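Local coordinates for 4-carboxymuconolactone decarboxylase (Sinorhizobium meliloti, PDB 4G9Q), which belongs to the carboxymuconolactone decarboxylase family, forms an all-helical trimer and may have peroxiredoxin-like activity, at residues 199-204 against 230-235; 150-155 against 195-200. All coordinates share one frame; numbering follows the deposited sequence.

Contact 1 (199-204 against 230-235); sequences APRDRS and NGLSEE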
# COMPACT_ATOMS: atom_id res chain seq x y z
N ALA A 199 -9.58 -25.68 0.35
CA ALA A 199 -10.76 -25.94 -0.46
C ALA A 199 -10.97 -24.76 -1.41
O ALA A 199 -10.64 -23.63 -1.04
CB ALA A 199 -11.97 -26.12 0.44
N PRO A 200 -11.48 -25.02 -2.63
CA PRO A 200 -11.70 -23.94 -3.60
C PRO A 200 -12.45 -22.74 -3.02
O PRO A 200 -12.05 -21.60 -3.27
CB PRO A 200 -12.52 -24.63 -4.69
CG PRO A 200 -11.98 -26.02 -4.68
CD PRO A 200 -11.81 -26.33 -3.22
N ARG A 201 -13.49 -23.00 -2.23
CA ARG A 201 -14.25 -21.93 -1.57
C ARG A 201 -13.35 -21.05 -0.70
O ARG A 201 -13.45 -19.82 -0.73
CB ARG A 201 -15.36 -22.53 -0.70
CG ARG A 201 -16.16 -21.49 0.07
CD ARG A 201 -16.48 -22.04 1.44
NE ARG A 201 -17.31 -21.14 2.23
CZ ARG A 201 -16.91 -20.52 3.34
NH1 ARG A 201 -15.68 -20.69 3.80
NH2 ARG A 201 -17.77 -19.75 4.00
N ASP A 202 -12.48 -21.69 0.08
CA ASP A 202 -11.58 -20.99 0.99
C ASP A 202 -10.45 -20.27 0.26
O ASP A 202 -10.03 -19.19 0.68
CB ASP A 202 -11.01 -21.96 2.02
CG ASP A 202 -12.08 -22.54 2.93
OD1 ASP A 202 -13.00 -21.80 3.32
OD2 ASP A 202 -12.01 -23.75 3.25
N ARG A 203 -9.96 -20.86 -0.83
CA ARG A 203 -8.94 -20.20 -1.65
C ARG A 203 -9.51 -18.94 -2.29
O ARG A 203 -8.85 -17.91 -2.35
CB ARG A 203 -8.36 -21.15 -2.70
CG ARG A 203 -7.07 -20.66 -3.33
CD ARG A 203 -6.49 -21.66 -4.33
NE ARG A 203 -6.09 -22.92 -3.69
CZ ARG A 203 -4.91 -23.12 -3.09
NH1 ARG A 203 -4.00 -22.16 -3.02
NH2 ARG A 203 -4.65 -24.30 -2.55
N SER A 204 -10.75 -19.03 -2.76
CA SER A 204 -11.44 -17.86 -3.31
C SER A 204 -11.70 -16.82 -2.22
O SER A 204 -11.56 -15.62 -2.46
CB SER A 204 -12.75 -18.28 -3.97
OG SER A 204 -12.49 -18.95 -5.20
N ASN A 230 -17.96 -21.43 -6.13
CA ASN A 230 -17.33 -22.39 -5.22
C ASN A 230 -18.09 -22.61 -3.90
O ASN A 230 -17.69 -23.45 -3.09
CB ASN A 230 -15.87 -22.00 -4.94
CG ASN A 230 -14.96 -22.24 -6.15
OD1 ASN A 230 -15.33 -22.95 -7.09
ND2 ASN A 230 -13.76 -21.65 -6.12
N GLY A 231 -19.17 -21.86 -3.69
CA GLY A 231 -20.04 -22.12 -2.55
C GLY A 231 -20.15 -21.05 -1.48
O GLY A 231 -20.92 -21.21 -0.52
N LEU A 232 -19.41 -19.95 -1.62
CA LEU A 232 -19.56 -18.83 -0.69
C LEU A 232 -20.93 -18.20 -0.95
O LEU A 232 -21.30 -18.00 -2.10
CB LEU A 232 -18.45 -17.80 -0.91
CG LEU A 232 -18.31 -16.66 0.11
CD1 LEU A 232 -17.68 -17.15 1.41
CD2 LEU A 232 -17.49 -15.52 -0.48
N SER A 233 -21.69 -17.91 0.11
CA SER A 233 -23.01 -17.30 -0.09
C SER A 233 -22.88 -15.79 -0.27
O SER A 233 -21.86 -15.20 0.10
CB SER A 233 -23.95 -17.61 1.07
OG SER A 233 -23.56 -16.94 2.25
N GLU A 234 -23.90 -15.18 -0.86
CA GLU A 234 -23.92 -13.74 -1.04
C GLU A 234 -23.87 -12.98 0.29
O GLU A 234 -23.19 -11.96 0.40
CB GLU A 234 -25.13 -13.30 -1.87
CG GLU A 234 -25.06 -13.79 -3.32
CD GLU A 234 -26.12 -13.17 -4.21
OE1 GLU A 234 -26.97 -12.42 -3.69
OE2 GLU A 234 -26.11 -13.45 -5.43
N GLU A 235 -24.57 -13.49 1.31
CA GLU A 235 -24.53 -12.84 2.63
C GLU A 235 -23.15 -12.98 3.27
O GLU A 235 -22.68 -12.06 3.92
CB GLU A 235 -25.65 -13.31 3.57
CG GLU A 235 -25.53 -14.73 4.13
CD GLU A 235 -24.67 -14.83 5.38
OE1 GLU A 235 -24.35 -13.79 6.01
OE2 GLU A 235 -24.29 -15.97 5.74
O HOH W 1 -19.94 -21.25 1.97
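N230 meets the first turn of helix 200-213 through its amide. N230 ND2 donates a weak hydrogen bond to S204 OG, 3.1 Å long and bent to 131° at the hydrogen. The chi1 of N230 (-72°) sets CG beside its own backbone N, and the amide then runs past P200. There P200 CB packs 3.5 Å from N230 ND2. On the same residue, N230 CB rests 3.7 Å from R201 CA.

Van der Waals contact runs along R201. R201 CB touches the backbone O of N230 at 3.5 Å. Farther out, L232 CD1 lies over one face of the guanidinium, closest to R201 NH2 at 3.7 Å. The two side chains cross at about a right angle.

G231 closes helix 220-229 with a Schellman motif. Its positive phi (116°) turns the chain out toward S233, which is the N-cap of helix 234-248. The contact therefore sets the start of helix 200-213 against the link between two later helices.

Charge and water hold the tip of R201. NH1 forms a salt bridge with D202 OD1, which lies in the guanidinium plane. NH2 pairs with D75 of helix 73-86, and R74 of that helix pairs with D202. A water accepts from R201 NE (2.6 Å) and donates to G231 O (2.7 Å). With a leucine in place of R201, D75 would probably lose a charge partner, D202 OD1 would lose one and keep R74, and the water on G231 O would lose its donor.

Contact 2 (150-155 against 195-200); sequences VESTPL and RPDLAP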
# COMPACT_ATOMS: atom_id res chain seq x y z
N VAL A 150 4.15 -29.79 -0.03
CA VAL A 150 4.91 -29.24 -1.15
C VAL A 150 4.28 -29.66 -2.48
O VAL A 150 4.01 -28.83 -3.35
CB VAL A 150 6.40 -29.66 -1.10
CG1 VAL A 150 7.13 -29.25 -2.38
CG2 VAL A 150 7.08 -29.04 0.10
N GLU A 151 4.03 -30.96 -2.63
CA GLU A 151 3.33 -31.48 -3.80
C GLU A 151 2.36 -32.57 -3.38
O GLU A 151 2.72 -33.48 -2.63
CB GLU A 151 4.33 -32.01 -4.84
CG GLU A 151 3.67 -32.45 -6.15
CD GLU A 151 4.67 -32.87 -7.23
OE1 GLU A 151 5.90 -32.82 -6.99
OE2 GLU A 151 4.20 -33.25 -8.32
N SER A 152 1.11 -32.46 -3.83
CA SER A 152 0.12 -33.52 -3.61
C SER A 152 -0.88 -33.60 -4.76
O SER A 152 -0.80 -32.84 -5.72
CB SER A 152 -0.56 -33.36 -2.24
OG SER A 152 -1.23 -32.12 -2.12
N THR A 153 -1.82 -34.55 -4.65
CA THR A 153 -2.77 -34.82 -5.72
C THR A 153 -3.66 -33.60 -6.00
O THR A 153 -4.33 -33.11 -5.09
CB THR A 153 -3.63 -36.06 -5.40
OG1 THR A 153 -2.76 -37.20 -5.29
CG2 THR A 153 -4.66 -36.33 -6.50
N PRO A 154 -3.63 -33.10 -7.25
CA PRO A 154 -4.41 -31.91 -7.56
C PRO A 154 -5.91 -32.17 -7.47
O PRO A 154 -6.35 -33.31 -7.64
CB PRO A 154 -4.03 -31.59 -9.01
CG PRO A 154 -2.83 -32.44 -9.31
CD PRO A 154 -2.91 -33.62 -8.42
N LEU A 155 -6.67 -31.12 -7.18
CA LEU A 155 -8.12 -31.15 -7.31
C LEU A 155 -8.51 -31.24 -8.79
O LEU A 155 -7.70 -30.90 -9.66
CB LEU A 155 -8.74 -29.91 -6.65
CG LEU A 155 -8.45 -29.73 -5.15
CD1 LEU A 155 -8.91 -28.34 -4.69
CD2 LEU A 155 -9.10 -30.82 -4.30
N ARG A 195 -4.34 -26.94 -5.95
CA ARG A 195 -3.72 -27.45 -4.74
C ARG A 195 -4.79 -27.71 -3.67
O ARG A 195 -5.63 -26.84 -3.42
CB ARG A 195 -2.63 -26.50 -4.24
CG ARG A 195 -1.36 -26.53 -5.10
CD ARG A 195 -0.38 -25.42 -4.68
NE ARG A 195 -0.03 -25.52 -3.26
CZ ARG A 195 0.94 -26.28 -2.77
NH1 ARG A 195 1.70 -27.03 -3.56
NH2 ARG A 195 1.15 -26.29 -1.46
N PRO A 196 -4.80 -28.92 -3.08
CA PRO A 196 -5.93 -29.28 -2.20
C PRO A 196 -5.90 -28.69 -0.78
O PRO A 196 -6.89 -28.83 -0.04
CB PRO A 196 -5.85 -30.81 -2.15
CG PRO A 196 -4.39 -31.11 -2.34
CD PRO A 196 -3.92 -30.07 -3.36
N ASP A 197 -4.80 -28.04 -0.40
CA ASP A 197 -4.59 -27.61 0.98
C ASP A 197 -5.51 -26.46 1.42
O ASP A 197 -5.69 -26.22 2.61
CB ASP A 197 -3.11 -27.28 1.20
CG ASP A 197 -2.20 -28.32 0.55
OD1 ASP A 197 -1.72 -29.21 1.29
OD2 ASP A 197 -2.00 -28.26 -0.69
N LEU A 198 -6.10 -25.78 0.44
CA LEU A 198 -7.29 -24.97 0.68
C LEU A 198 -8.38 -25.50 -0.22
O LEU A 198 -8.15 -25.75 -1.41
CB LEU A 198 -7.05 -23.49 0.34
CG LEU A 198 -6.23 -22.64 1.31
CD1 LEU A 198 -5.84 -21.32 0.64
CD2 LEU A 198 -6.97 -22.40 2.63
N ALA A 199 -9.58 -25.68 0.35
CA ALA A 199 -10.76 -25.94 -0.46
C ALA A 199 -10.97 -24.76 -1.41
O ALA A 199 -10.64 -23.63 -1.04
CB ALA A 199 -11.97 -26.12 0.44
N PRO A 200 -11.48 -25.02 -2.63
CA PRO A 200 -11.70 -23.94 -3.60
C PRO A 200 -12.45 -22.74 -3.02
O PRO A 200 -12.05 -21.60 -3.27
CB PRO A 200 -12.52 -24.63 -4.69
CG PRO A 200 -11.98 -26.02 -4.68
CD PRO A 200 -11.81 -26.33 -3.22
O HOH W 2 -0.04 -29.69 -2.11
O HOH W 3 -2.28 -31.98 0.51
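L155 covers P196 and reaches on to P200. Its CB carries CG beside the backbone N, anti to the carbonyl carbon (chi1 -59°), and this sends the branch over the proline. L155 CG lies 3.9 Å from P196 CA. From there the methyls part. L155 CD2 stays on the proline and packs 3.9 Å from P196 CB. CD1 goes the other way, between the backbone O of R195 and the ring of P200. L155 CD1 meets that ring end-on, 3.8 Å from P200 CD and equally near its CG.

P196 has a polar neighbour as well. S152 OG packs 3.3 Å from P196 CG, and the backbone O of T153 sits near the same atom. S152 OG also joins two waters. It donates to one, which donates to D197 OD2, and accepts from the other, which donates to D197 OD1. D197 OD1 is further bonded to A149 N.

R195 makes the direct polar link. R195 NH1 donates to V150 O at 2.9 Å, with an angle of 152° at the hydrogen. The oxygen is in the guanidinium plane, but the donor stands above the carbonyl plane. NE pairs with E112 of helix 107-120, and NH2 bonds A149 O. Y56 and Q55 of the second subunit pack on R195 and V150, respectively.

The contact joins the loop before helix 159-173 to the loop before helix 200-213. R195, bonded to the A149 and V150 carbonyls and paired with E112, probably ties the 150-155 loop to the helical body through backbone oxygens, whichever side chains those two residues carry.

The contacts share A199 and P200, and their centres are 16 Å apart. P200 touches N230 in contact 1 and L155 in contact 2. R203 NH2 of contact 1 probably bonds R195 O of contact 2, and E112 pairs with both arginines. Both contacts are partly buried. Contact 1 lies deeper, its centre about 11 Å from the centre of the chain, that of contact 2 about 17 Å. Helix 200-213 is common to both: contact 1 uses its first turn, contact 2 the loop leading into it. Only contact 2 borders the second subunit. Contact 1 has a weak side-chain bond and one bridging water; contact 2 has a shorter, straighter arginine-to-backbone bond and two bridging waters.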